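Local atomic coordinates of putative alpha-N-acetylgalactosaminidase (Bacillus halodurans C-125, PDB entry 3CC1), a protein that probably hydrolyses terminal alpha-linked N-acetylgalactosamine residues from glycans, as a retaining glycoside hydrolase related to the alpha-galactosidases. Residues A[57-60]-A[64-67]; A[73-76]-A[80-83]; A[256-261]-A[350-355]; A[299-304]-A[325-330]; A[348-351]-A[357-360]. All coordinates share one frame; numbering follows the deposited sequence.

Contact 1. Residues A[57-60]-A[64-67]; sequences YEPT and SAYN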
# COMPACT_ATOMS: atom_id res chain seq x y z
N TYR A 57 -13.33 38.04 -6.72
CA TYR A 57 -13.62 38.83 -7.93
C TYR A 57 -14.93 38.40 -8.59
O TYR A 57 -15.28 38.87 -9.66
CB TYR A 57 -12.45 38.72 -8.94
CG TYR A 57 -11.96 37.29 -9.04
CD1 TYR A 57 -12.71 36.34 -9.77
CD2 TYR A 57 -10.82 36.86 -8.36
CE1 TYR A 57 -12.30 35.02 -9.82
CE2 TYR A 57 -10.41 35.55 -8.43
CZ TYR A 57 -11.17 34.63 -9.15
OH TYR A 57 -10.77 33.31 -9.24
N GLU A 58 -15.66 37.49 -7.92
CA GLU A 58 -16.80 36.80 -8.51
C GLU A 58 -18.10 37.09 -7.76
O GLU A 58 -18.43 36.35 -6.84
CB GLU A 58 -16.56 35.28 -8.53
CG GLU A 58 -17.57 34.48 -9.37
CD GLU A 58 -16.95 33.19 -9.99
OE1 GLU A 58 -15.69 33.12 -10.08
OE2 GLU A 58 -17.71 32.27 -10.39
N PRO A 59 -18.80 38.18 -8.10
CA PRO A 59 -20.06 38.42 -7.42
C PRO A 59 -21.07 37.46 -8.02
O PRO A 59 -20.89 36.96 -9.15
CB PRO A 59 -20.41 39.86 -7.80
CG PRO A 59 -19.83 40.02 -9.17
CD PRO A 59 -18.51 39.22 -9.11
N THR A 60 -22.11 37.18 -7.29
CA THR A 60 -23.12 36.28 -7.83
C THR A 60 -24.24 37.07 -8.52
O THR A 60 -24.34 38.28 -8.34
CB THR A 60 -23.66 35.38 -6.72
OG1 THR A 60 -24.24 36.20 -5.73
CG2 THR A 60 -22.54 34.56 -6.07
N SER A 64 -26.12 43.51 -7.23
CA SER A 64 -26.14 44.63 -8.19
C SER A 64 -24.71 44.83 -8.71
O SER A 64 -24.47 45.54 -9.68
CB SER A 64 -26.69 45.91 -7.55
OG SER A 64 -25.88 46.32 -6.46
N ALA A 65 -23.75 44.13 -8.09
CA ALA A 65 -22.35 44.11 -8.61
C ALA A 65 -22.19 43.25 -9.91
O ALA A 65 -21.10 43.16 -10.50
CB ALA A 65 -21.37 43.66 -7.51
N TYR A 66 -23.30 42.64 -10.37
CA TYR A 66 -23.23 41.63 -11.44
C TYR A 66 -23.61 42.12 -12.81
O TYR A 66 -24.73 42.52 -13.06
CB TYR A 66 -24.14 40.45 -11.12
CG TYR A 66 -24.04 39.21 -11.98
CD1 TYR A 66 -23.16 38.20 -11.66
CD2 TYR A 66 -24.93 38.99 -13.04
CE1 TYR A 66 -23.10 37.01 -12.40
CE2 TYR A 66 -24.89 37.81 -13.79
CZ TYR A 66 -23.98 36.82 -13.45
OH TYR A 66 -23.93 35.63 -14.14
N ASN A 67 -22.66 41.99 -13.71
CA ASN A 67 -22.94 42.25 -15.12
C ASN A 67 -23.02 40.94 -15.91
O ASN A 67 -22.02 40.26 -16.06
CB ASN A 67 -21.82 43.14 -15.68
CG ASN A 67 -21.98 43.44 -17.18
OD1 ASN A 67 -22.89 42.93 -17.84
ND2 ASN A 67 -21.07 44.23 -17.72

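Contact 2. Residues A[73-76]-A[80-83]; sequences CMDE and LLPA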
# COMPACT_ATOMS: atom_id res chain seq x y z
N CYS A 73 -15.57 40.67 -11.94
CA CYS A 73 -15.13 42.05 -11.82
C CYS A 73 -13.72 42.11 -12.34
O CYS A 73 -12.86 41.39 -11.89
CB CYS A 73 -15.14 42.51 -10.37
SG CYS A 73 -16.78 42.50 -9.69
N MSE A 74 -13.49 42.96 -13.32
CA MSE A 74 -12.24 42.93 -14.05
C MSE A 74 -11.97 44.30 -14.65
O MSE A 74 -12.89 44.93 -15.13
CB MSE A 74 -12.34 41.89 -15.19
CG MSE A 74 -10.98 41.41 -15.75
SE MSE A 74 -11.29 40.17 -17.24
CE MSE A 74 -11.92 41.33 -18.62
N ASP A 75 -10.71 44.73 -14.67
CA ASP A 75 -10.35 45.98 -15.30
C ASP A 75 -10.15 45.81 -16.79
O ASP A 75 -10.32 44.73 -17.35
CB ASP A 75 -9.19 46.69 -14.60
CG ASP A 75 -7.82 46.09 -14.86
OD1 ASP A 75 -7.67 45.29 -15.80
OD2 ASP A 75 -6.86 46.48 -14.12
N GLU A 76 -9.89 46.93 -17.45
CA GLU A 76 -9.79 46.95 -18.90
C GLU A 76 -8.58 46.22 -19.45
O GLU A 76 -8.50 46.01 -20.64
CB GLU A 76 -9.84 48.39 -19.45
CG GLU A 76 -8.99 49.40 -18.75
CD GLU A 76 -9.63 50.83 -18.81
OE1 GLU A 76 -9.49 51.51 -19.87
OE2 GLU A 76 -10.25 51.24 -17.80
N LEU A 80 -8.35 40.95 -12.69
CA LEU A 80 -9.47 40.73 -11.81
C LEU A 80 -9.44 41.71 -10.61
O LEU A 80 -8.39 42.08 -10.11
CB LEU A 80 -9.55 39.27 -11.37
CG LEU A 80 -9.79 38.20 -12.44
CD1 LEU A 80 -9.48 36.80 -11.88
CD2 LEU A 80 -11.23 38.34 -12.93
N LEU A 81 -10.64 42.14 -10.22
CA LEU A 81 -10.88 43.17 -9.20
C LEU A 81 -11.86 42.66 -8.15
O LEU A 81 -12.63 41.74 -8.41
CB LEU A 81 -11.47 44.44 -9.86
CG LEU A 81 -10.74 45.10 -11.04
CD1 LEU A 81 -11.58 46.31 -11.57
CD2 LEU A 81 -9.35 45.51 -10.65
N PRO A 82 -11.81 43.25 -6.94
CA PRO A 82 -12.76 42.87 -5.88
C PRO A 82 -14.26 43.06 -6.20
O PRO A 82 -14.68 44.05 -6.73
CB PRO A 82 -12.31 43.74 -4.67
CG PRO A 82 -10.94 44.20 -5.01
CD PRO A 82 -10.87 44.29 -6.50
N ALA A 83 -15.05 42.06 -5.85
CA ALA A 83 -16.51 42.14 -5.95
C ALA A 83 -16.97 43.24 -5.00
O ALA A 83 -16.84 43.12 -3.79
CB ALA A 83 -17.16 40.78 -5.61

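Contact 3. Residues A[256-261]-A[350-355]; sequences RCEVWE and VYREED. With SO4 (sulfate ion), chain F.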
# COMPACT_ATOMS: atom_id res chain seq x y z
N ARG A 256 1.57 11.23 4.02
CA ARG A 256 1.90 12.19 2.96
C ARG A 256 3.09 13.06 3.39
O ARG A 256 3.99 13.32 2.60
CB ARG A 256 0.70 13.05 2.55
CG ARG A 256 -0.52 12.32 1.94
CD ARG A 256 -0.10 11.20 0.96
NE ARG A 256 0.72 11.73 -0.13
CZ ARG A 256 1.53 11.01 -0.93
NH1 ARG A 256 1.66 9.70 -0.77
NH2 ARG A 256 2.20 11.64 -1.90
N CYS A 257 3.12 13.43 4.66
CA CYS A 257 4.28 14.11 5.24
C CYS A 257 5.57 13.31 5.21
O CYS A 257 6.65 13.83 4.85
CB CYS A 257 4.03 14.54 6.66
SG CYS A 257 2.96 15.96 6.76
N GLU A 258 5.48 12.04 5.59
CA GLU A 258 6.66 11.17 5.52
C GLU A 258 7.18 11.12 4.11
O GLU A 258 8.37 11.27 3.91
CB GLU A 258 6.38 9.74 5.96
CG GLU A 258 5.97 9.60 7.41
CD GLU A 258 5.15 8.28 7.66
OE1 GLU A 258 5.52 7.26 7.02
OE2 GLU A 258 4.19 8.30 8.48
N VAL A 259 6.29 10.94 3.14
CA VAL A 259 6.69 10.87 1.73
C VAL A 259 7.33 12.21 1.25
O VAL A 259 8.35 12.25 0.58
CB VAL A 259 5.47 10.45 0.83
CG1 VAL A 259 5.79 10.60 -0.63
CG2 VAL A 259 5.05 9.00 1.15
N TRP A 260 6.72 13.32 1.64
CA TRP A 260 7.18 14.63 1.28
C TRP A 260 8.62 14.89 1.76
O TRP A 260 9.46 15.48 1.05
CB TRP A 260 6.23 15.65 1.91
CG TRP A 260 6.42 17.03 1.43
CD1 TRP A 260 5.76 17.64 0.37
CD2 TRP A 260 7.33 17.98 1.95
NE1 TRP A 260 6.25 18.92 0.22
CE2 TRP A 260 7.20 19.16 1.17
CE3 TRP A 260 8.24 17.97 3.01
CZ2 TRP A 260 7.95 20.31 1.44
CZ3 TRP A 260 9.00 19.11 3.26
CH2 TRP A 260 8.87 20.27 2.46
N GLU A 261 8.91 14.44 2.97
CA GLU A 261 10.21 14.68 3.58
C GLU A 261 11.33 13.89 2.90
O GLU A 261 12.48 14.26 3.00
CB GLU A 261 10.23 14.34 5.06
CG GLU A 261 9.41 15.16 5.95
CD GLU A 261 9.88 16.61 6.09
OE1 GLU A 261 10.91 17.02 5.46
OE2 GLU A 261 9.18 17.34 6.84
N VAL A 350 11.02 10.23 12.68
CA VAL A 350 11.84 9.27 13.47
C VAL A 350 11.45 7.81 13.21
O VAL A 350 12.30 6.97 12.90
CB VAL A 350 11.83 9.63 14.99
CG1 VAL A 350 12.52 8.57 15.82
CG2 VAL A 350 12.45 11.02 15.21
N TYR A 351 10.18 7.49 13.34
CA TYR A 351 9.74 6.14 13.11
C TYR A 351 8.24 6.05 12.83
O TYR A 351 7.46 6.91 13.16
CB TYR A 351 10.14 5.17 14.28
CG TYR A 351 9.35 5.29 15.58
CD1 TYR A 351 7.99 4.99 15.63
CD2 TYR A 351 9.97 5.62 16.75
CE1 TYR A 351 7.27 5.08 16.81
CE2 TYR A 351 9.27 5.68 17.96
CZ TYR A 351 7.92 5.40 17.98
OH TYR A 351 7.21 5.41 19.16
N ARG A 352 7.90 5.00 12.13
CA ARG A 352 6.52 4.58 12.10
C ARG A 352 6.43 3.07 12.12
O ARG A 352 7.08 2.38 11.32
CB ARG A 352 5.84 5.11 10.84
CG ARG A 352 4.43 4.58 10.74
CD ARG A 352 3.68 5.37 9.70
NE ARG A 352 2.25 5.06 9.72
CZ ARG A 352 1.32 5.83 9.16
NH1 ARG A 352 1.65 6.99 8.62
NH2 ARG A 352 0.04 5.46 9.22
N GLU A 353 5.62 2.58 13.04
CA GLU A 353 5.43 1.17 13.21
C GLU A 353 4.01 0.92 13.64
O GLU A 353 3.57 1.35 14.70
CB GLU A 353 6.47 0.66 14.22
CG GLU A 353 6.81 -0.76 14.07
CD GLU A 353 7.92 -1.22 14.99
OE1 GLU A 353 9.11 -1.05 14.63
OE2 GLU A 353 7.59 -1.81 16.06
N GLU A 354 3.26 0.26 12.78
CA GLU A 354 1.87 -0.14 13.10
C GLU A 354 1.08 1.00 13.75
O GLU A 354 0.54 0.86 14.90
CB GLU A 354 1.89 -1.37 14.02
CG GLU A 354 3.05 -2.38 13.70
CD GLU A 354 3.07 -3.65 14.56
OE1 GLU A 354 2.19 -4.51 14.37
OE2 GLU A 354 3.97 -3.78 15.42
N ASP A 355 0.98 2.10 13.00
CA ASP A 355 0.22 3.30 13.35
C ASP A 355 0.76 4.08 14.56
O ASP A 355 0.12 4.99 15.06
CB ASP A 355 -1.28 3.02 13.53
CG ASP A 355 -2.06 2.97 12.19
OD1 ASP A 355 -1.56 3.38 11.11
OD2 ASP A 355 -3.21 2.53 12.25
S SO4 F . 4.19 -1.03 9.42
O1 SO4 F . 5.35 -0.98 8.51
O2 SO4 F . 3.49 0.24 9.48
O3 SO4 F . 4.73 -1.36 10.75
O4 SO4 F . 3.23 -2.05 8.96

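Contact 4. Residues A[299-304]-A[325-330]; sequences DEQLTM and DEWTLS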
# COMPACT_ATOMS: atom_id res chain seq x y z
N ASP A 299 -8.52 15.69 21.16
CA ASP A 299 -7.32 14.90 20.93
C ASP A 299 -6.82 15.07 19.47
O ASP A 299 -5.60 15.20 19.20
CB ASP A 299 -7.54 13.43 21.23
CG ASP A 299 -7.51 13.09 22.71
OD1 ASP A 299 -7.10 13.97 23.53
OD2 ASP A 299 -7.90 11.93 23.03
N GLU A 300 -7.75 15.01 18.54
CA GLU A 300 -7.43 15.17 17.13
C GLU A 300 -6.90 16.53 16.78
O GLU A 300 -6.02 16.65 15.95
CB GLU A 300 -8.66 14.84 16.26
CG GLU A 300 -8.96 13.35 16.27
CD GLU A 300 -10.34 13.02 15.67
OE1 GLU A 300 -11.17 13.93 15.53
OE2 GLU A 300 -10.59 11.81 15.39
N GLN A 301 -7.48 17.57 17.38
CA GLN A 301 -7.04 18.94 17.17
C GLN A 301 -5.56 19.11 17.61
O GLN A 301 -4.73 19.68 16.88
CB GLN A 301 -7.95 19.93 17.93
CG GLN A 301 -9.43 19.99 17.42
CD GLN A 301 -10.30 20.87 18.27
OE1 GLN A 301 -9.89 21.97 18.67
NE2 GLN A 301 -11.53 20.39 18.58
N LEU A 302 -5.22 18.59 18.78
CA LEU A 302 -3.83 18.63 19.27
C LEU A 302 -2.89 17.79 18.41
O LEU A 302 -1.79 18.18 18.15
CB LEU A 302 -3.73 18.13 20.71
CG LEU A 302 -4.41 19.02 21.74
CD1 LEU A 302 -4.46 18.30 23.07
CD2 LEU A 302 -3.72 20.34 21.92
N THR A 303 -3.40 16.66 17.93
CA THR A 303 -2.66 15.80 17.02
C THR A 303 -2.28 16.53 15.73
O THR A 303 -1.12 16.50 15.30
CB THR A 303 -3.40 14.45 16.75
OG1 THR A 303 -3.29 13.62 17.93
CG2 THR A 303 -2.84 13.73 15.53
N MSE A 304 -3.24 17.25 15.18
CA MSE A 304 -3.00 18.06 14.01
C MSE A 304 -1.99 19.16 14.31
O MSE A 304 -1.05 19.34 13.56
CB MSE A 304 -4.32 18.67 13.48
CG MSE A 304 -4.06 19.65 12.32
SE MSE A 304 -5.62 20.74 12.07
CE MSE A 304 -5.48 21.73 13.72
N ASP A 325 -13.91 29.73 21.43
CA ASP A 325 -14.06 29.51 22.87
C ASP A 325 -12.70 29.52 23.51
O ASP A 325 -11.69 29.70 22.84
CB ASP A 325 -14.78 28.20 23.20
CG ASP A 325 -14.17 26.97 22.52
OD1 ASP A 325 -13.12 27.07 21.82
OD2 ASP A 325 -14.75 25.89 22.70
N GLU A 326 -12.66 29.31 24.82
CA GLU A 326 -11.41 29.38 25.55
C GLU A 326 -10.49 28.26 25.07
O GLU A 326 -9.28 28.46 24.84
CB GLU A 326 -11.67 29.33 27.07
CG GLU A 326 -10.43 29.16 27.92
N TRP A 327 -11.05 27.07 24.87
CA TRP A 327 -10.25 25.96 24.35
C TRP A 327 -9.55 26.33 23.04
O TRP A 327 -8.35 26.14 22.88
CB TRP A 327 -11.10 24.68 24.15
CG TRP A 327 -10.41 23.66 23.28
CD1 TRP A 327 -10.56 23.51 21.93
CD2 TRP A 327 -9.45 22.69 23.69
NE1 TRP A 327 -9.76 22.51 21.49
CE2 TRP A 327 -9.06 21.99 22.53
CE3 TRP A 327 -8.86 22.35 24.91
CZ2 TRP A 327 -8.13 20.96 22.56
CZ3 TRP A 327 -7.93 21.34 24.94
CH2 TRP A 327 -7.58 20.64 23.77
N THR A 328 -10.30 26.85 22.09
CA THR A 328 -9.72 27.11 20.75
C THR A 328 -8.63 28.20 20.80
O THR A 328 -7.57 28.07 20.19
CB THR A 328 -10.81 27.43 19.69
OG1 THR A 328 -11.77 26.37 19.69
CG2 THR A 328 -10.21 27.59 18.26
N LEU A 329 -8.87 29.23 21.60
CA LEU A 329 -7.92 30.31 21.75
C LEU A 329 -6.63 29.79 22.40
O LEU A 329 -5.51 30.22 22.06
CB LEU A 329 -8.53 31.47 22.58
CG LEU A 329 -7.56 32.64 22.82
CD1 LEU A 329 -7.07 33.21 21.49
CD2 LEU A 329 -8.15 33.73 23.68
N SER A 330 -6.78 28.84 23.32
CA SER A 330 -5.61 28.28 24.02
C SER A 330 -4.74 27.46 23.06
O SER A 330 -3.53 27.45 23.22
CB SER A 330 -6.04 27.43 25.22
OG SER A 330 -6.49 26.14 24.79
O HOH W 1 -11.46 24.21 17.84

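Contact 5. Residues A[348-351]-A[357-360]; sequences RFVY and VAWA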
# COMPACT_ATOMS: atom_id res chain seq x y z
N ARG A 348 12.44 16.31 11.68
CA ARG A 348 12.67 15.00 11.08
C ARG A 348 11.71 13.92 11.56
O ARG A 348 11.26 13.89 12.71
CB ARG A 348 14.11 14.54 11.31
CG ARG A 348 14.47 14.25 12.77
CD ARG A 348 15.99 14.24 12.92
NE ARG A 348 16.44 14.01 14.28
CZ ARG A 348 16.48 14.93 15.22
NH1 ARG A 348 16.05 16.15 14.99
NH2 ARG A 348 16.94 14.63 16.41
N PHE A 349 11.40 13.05 10.62
CA PHE A 349 10.60 11.86 10.85
C PHE A 349 11.49 10.82 11.57
O PHE A 349 12.59 10.58 11.15
CB PHE A 349 10.09 11.35 9.49
CG PHE A 349 9.43 9.99 9.54
CD1 PHE A 349 8.29 9.78 10.24
CD2 PHE A 349 9.98 8.93 8.86
CE1 PHE A 349 7.71 8.53 10.28
CE2 PHE A 349 9.38 7.69 8.90
CZ PHE A 349 8.25 7.50 9.64
N VAL A 350 11.02 10.23 12.68
CA VAL A 350 11.84 9.27 13.47
C VAL A 350 11.45 7.81 13.21
O VAL A 350 12.30 6.97 12.90
CB VAL A 350 11.83 9.63 14.99
CG1 VAL A 350 12.52 8.57 15.82
CG2 VAL A 350 12.45 11.02 15.21
N TYR A 351 10.18 7.49 13.34
CA TYR A 351 9.74 6.14 13.11
C TYR A 351 8.24 6.05 12.83
O TYR A 351 7.46 6.91 13.16
CB TYR A 351 10.14 5.17 14.28
CG TYR A 351 9.35 5.29 15.58
CD1 TYR A 351 7.99 4.99 15.63
CD2 TYR A 351 9.97 5.62 16.75
CE1 TYR A 351 7.27 5.08 16.81
CE2 TYR A 351 9.27 5.68 17.96
CZ TYR A 351 7.92 5.40 17.98
OH TYR A 351 7.21 5.41 19.16
N VAL A 357 3.69 6.61 15.48
CA VAL A 357 4.54 7.49 14.74
C VAL A 357 5.30 8.44 15.68
O VAL A 357 4.76 8.90 16.68
CB VAL A 357 3.73 8.36 13.71
CG1 VAL A 357 4.66 9.25 12.90
CG2 VAL A 357 2.85 7.46 12.82
N ALA A 358 6.55 8.71 15.34
CA ALA A 358 7.41 9.67 16.09
C ALA A 358 8.08 10.64 15.13
O ALA A 358 8.42 10.26 14.00
CB ALA A 358 8.46 8.89 16.94
N TRP A 359 8.13 11.92 15.51
CA TRP A 359 8.88 12.96 14.80
C TRP A 359 9.68 13.70 15.90
O TRP A 359 9.33 13.62 17.08
CB TRP A 359 7.97 13.99 14.09
CG TRP A 359 7.30 13.53 12.83
CD1 TRP A 359 6.33 12.57 12.74
CD2 TRP A 359 7.49 14.02 11.52
NE1 TRP A 359 5.96 12.40 11.45
CE2 TRP A 359 6.65 13.28 10.67
CE3 TRP A 359 8.30 15.01 10.97
CZ2 TRP A 359 6.58 13.49 9.31
CZ3 TRP A 359 8.25 15.21 9.63
CH2 TRP A 359 7.39 14.45 8.81
N ALA A 360 10.74 14.39 15.49
CA ALA A 360 11.59 15.15 16.40
C ALA A 360 12.11 16.45 15.80
O ALA A 360 12.14 16.66 14.56
CB ALA A 360 12.76 14.27 16.88

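Contact 1. Residues A[57-60]-A[64-67]
Pro59 and Thr60 meet Ala65 and Tyr66 in a short-range van der Waals contact inside the long loop that joins strand 49-52 to helix 97-105. No hydrogen bond links 57-60 to 64-67, and three residues are enough to turn the chain back on itself. The closest pair of CA atoms, those of Pro59 and Tyr66, stand 6.0 Å apart.

Two patches make up the interface. In the first, the ring of Pro59 leans on Ala65: Pro59 CB lies 3.9 Å from Ala65 CB, while the next ring carbon, Pro59 CG, sits 3.6 Å from Ala65 O. In the second, the aromatic ring of Tyr66 is laid alongside the backbone of the opposing segment. Its CG is anti to the backbone N (chi1 -170°), which brings the CD1 edge up to the main chain of Pro59 and Thr60. Tyr66 CD1 lies 3.6 Å from Pro59 O, which stands close to the plane of the ring at its edge, and 3.5 Å from Thr60 C, approached obliquely. Tyr66 CB adds a contact of 3.5 Å with Thr60 O. The tyrosine thus packs on main chain, and the side chain of Thr60 points the other way, with OG1 bonded to Asn62.

Asn85 backs both Pro59 and Ala65, and Thr60 packs on Tyr153 of the second subunit. The chain reversal lies in the long loop after the second barrel strand, 49-52, of a TIM-barrel domain related to the alpha-galactosidases.

Contact 2. Residues A[73-76]-A[80-83]
Cys73 and Leu81 carry this contact, joined by one backbone hydrogen bond and by the side chains around it. Leu81 N donates to Cys73 O over 2.9 Å, nearly straight at 162° but reaching the oxygen from above the carbonyl plane. The same oxygen is touched by Leu80 CD2 at 3.6 Å, and Met74 and Leu80 form a single beta bridge.

Leu81 has CG anti to its own carbonyl carbon (chi1 -53°), which lays the isobutyl group along the backbone of the other segment: CD1 is 3.6 Å from Asp75 N and also meets Asp75 CB at 3.9 Å. In Cys73 the sulfur swings to the other end of 80-83, with SG 3.8 Å from Ala83 CA, while CB rests 3.3 Å from Leu81 O. Met74, present as selenomethionine, stretches out from its backbone and then bends at the selenium; only its CG approaches Leu80 CD2, at 4.2 Å, the two chains crossing at a slant. The carboxylate of Asp75 is engaged by Arg79 in a salt bridge.

The side chain of Met74 lies against helix 120-125, Leu80 joins it on Pro119 of strand 118-119, and Cys73 reaches back to Pro59, which places the contact between those elements and the loop at 57-60.

Contact 3. Residues A[256-261]-A[350-355]
Glu258 and Arg352 reach toward each other from a helix and a strand whose nearest CA atoms are still 9.3 Å apart, and meet in one salt bridge. The two chains cross at about a right angle, and the carboxylate plane is turned 62° from the guanidinium plane. The bond goes through one oxygen: Arg352 NH1 donates to Glu258 OE2 over 2.9 Å, with an N-H...O angle of 164°. The oxygen is approached on its syn side yet somewhat out of the carboxylate plane, whereas it lies almost exactly in the plane of the guanidinium, at its edge. Arg352 is extended from CG to NE, with CG anti to the backbone N (chi1 175°), and this delivers the guanidinium to the carboxylate; its CD also lies 3.2 Å from Glu258 OE2.

The bridge ties helix 247-262, in the TIM-barrel domain, to the first strand of the C-terminal beta domain, across the boundary between them. On its other side the guanidinium donates from NH2 to Asp355 OD1 at 3.2 Å, making a three-residue network of Glu258, Arg352 and Asp355; Tyr251 and His376 also bind the Asp355 carboxylate. Two acids flanking one guanidinium would probably favour its charged form and limit its rotation.

Past the end of the strand, Glu354 N donates to O3 of a sulfate ion, probably from the crystallisation liquor, at 3.0 Å and weakly to O2; Phe230 N of the fourth subunit binds the same sulfate.

Contact 4. Residues A[299-304]-A[325-330]
Trp327 contributes the largest share of this interface, offering the edge of its indole to Gln301 and Leu302 on helix 298-310. The indole NE1 donates to Gln301 OE1 over 2.9 Å at an angle of 165°. The acceptor lies in the plane of the indole, but the donor stands well above the plane of the amide carbonyl, and amide and ring are turned 82° against each other. Gln301 reaches across in an extended chain beyond CG, and its NE2 donates to Phe296 O, a second bond that helps to fix which way round the amide lies.

Further along the same edge, Leu302 CD1 packs on Trp327 CH2 at 4.0 Å. The indole arrives there because its CG is anti to the backbone N (chi1 164°), directing the ring from the first turn of helix 326-332 toward the neighbouring helix. This is helix-to-helix packing within the alpha-galactosidase A family region, whose fold is a TIM barrel, and the second helix opens with an N-cap: Asp325 OD1 accepts from Thr328 N at 2.8 Å and from Thr328 OG1 at 2.6 Å.

A water spans the polar side of the contact, donating to Gln301 OE1 and to Thr328 OG1, each at 2.9 Å. Gln301 OE1 therefore accepts from both the indole and the water. Ser330 OG donates to Trp327 O and is also hydrogen-bonded to a glycerol, probably from the crystallisation liquor.

Contact 5. Residues A[348-351]-A[357-360]
Arg348 and Ala360 exchange two backbone hydrogen bonds, Arg348 N to Ala360 O and Ala360 N to Arg348 O, both 2.9 Å long. They belong to the beta hairpin of strands 345-353 and 356-362 in the antiparallel sheet of the C-terminal beta domain; 345-353 is outermost within the chain, and Val350 makes backbone bonds to the third subunit. A classic beta bulge shifts the register by one residue: Val350 and Tyr351 both face Ala358, whose O accepts from Val350 N at 2.9 Å and only weakly from Tyr351 N. Ala358 N returns a bond to Tyr351 O.

Phe349 and Trp359 are a non-hydrogen-bonded pair on the sheet face turned to helix 247-262. Phe349 CB stands 4.0 Å above the centroid of the six-membered ring of Trp359, almost on its normal, in a CH-pi contact. The phenyl edge then points to the indole face in a T-shaped pair, planes at 64°, with Phe349 CD1 3.7 Å from Trp359 NE1.

The other face holds Arg348, Ala358, Ala360 and Tyr351. Arg348 spreads its guanidinium over Ala360 CB, with NH1 bonded to Leu346 O and NE in a salt bridge with Glu3 of the third subunit. In Tyr351, CG lies between the backbone N and the carbonyl carbon (chi1 75°), which folds the ring back over the neighbouring strand; OH goes on to Gln383 O. Ala358 CB is thereby held 3.5 Å from the ring centroid of Tyr351, 15° off its normal.

Overall arrangement
Contacts 1 and 2 lie on the opposite side of the chain's centre from contacts 3 and 5. The first two follow each other in one loop, centres 10 Å apart, and touch: Tyr57 O lies 2.9 Å from Cys73 N, a probable hydrogen bond. Contacts 3 and 5, centres 7 Å apart, share Val350 and Tyr351, pack Glu258 CG 3.5 Å from Phe349 CE1 and both touch the third subunit. Contact 4, between 256-261 and 350-355 in sequence, is centred about 23 Å from the centre of contact 3. The centres of contacts 1 and 5 are about 48 Å apart. The hexaoxaicosanediol pocket (Glu367, Tyr369, Phe398 and Lys428 among others) draws on the C-terminal beta domain, whose sheet contacts 3 and 5 reach.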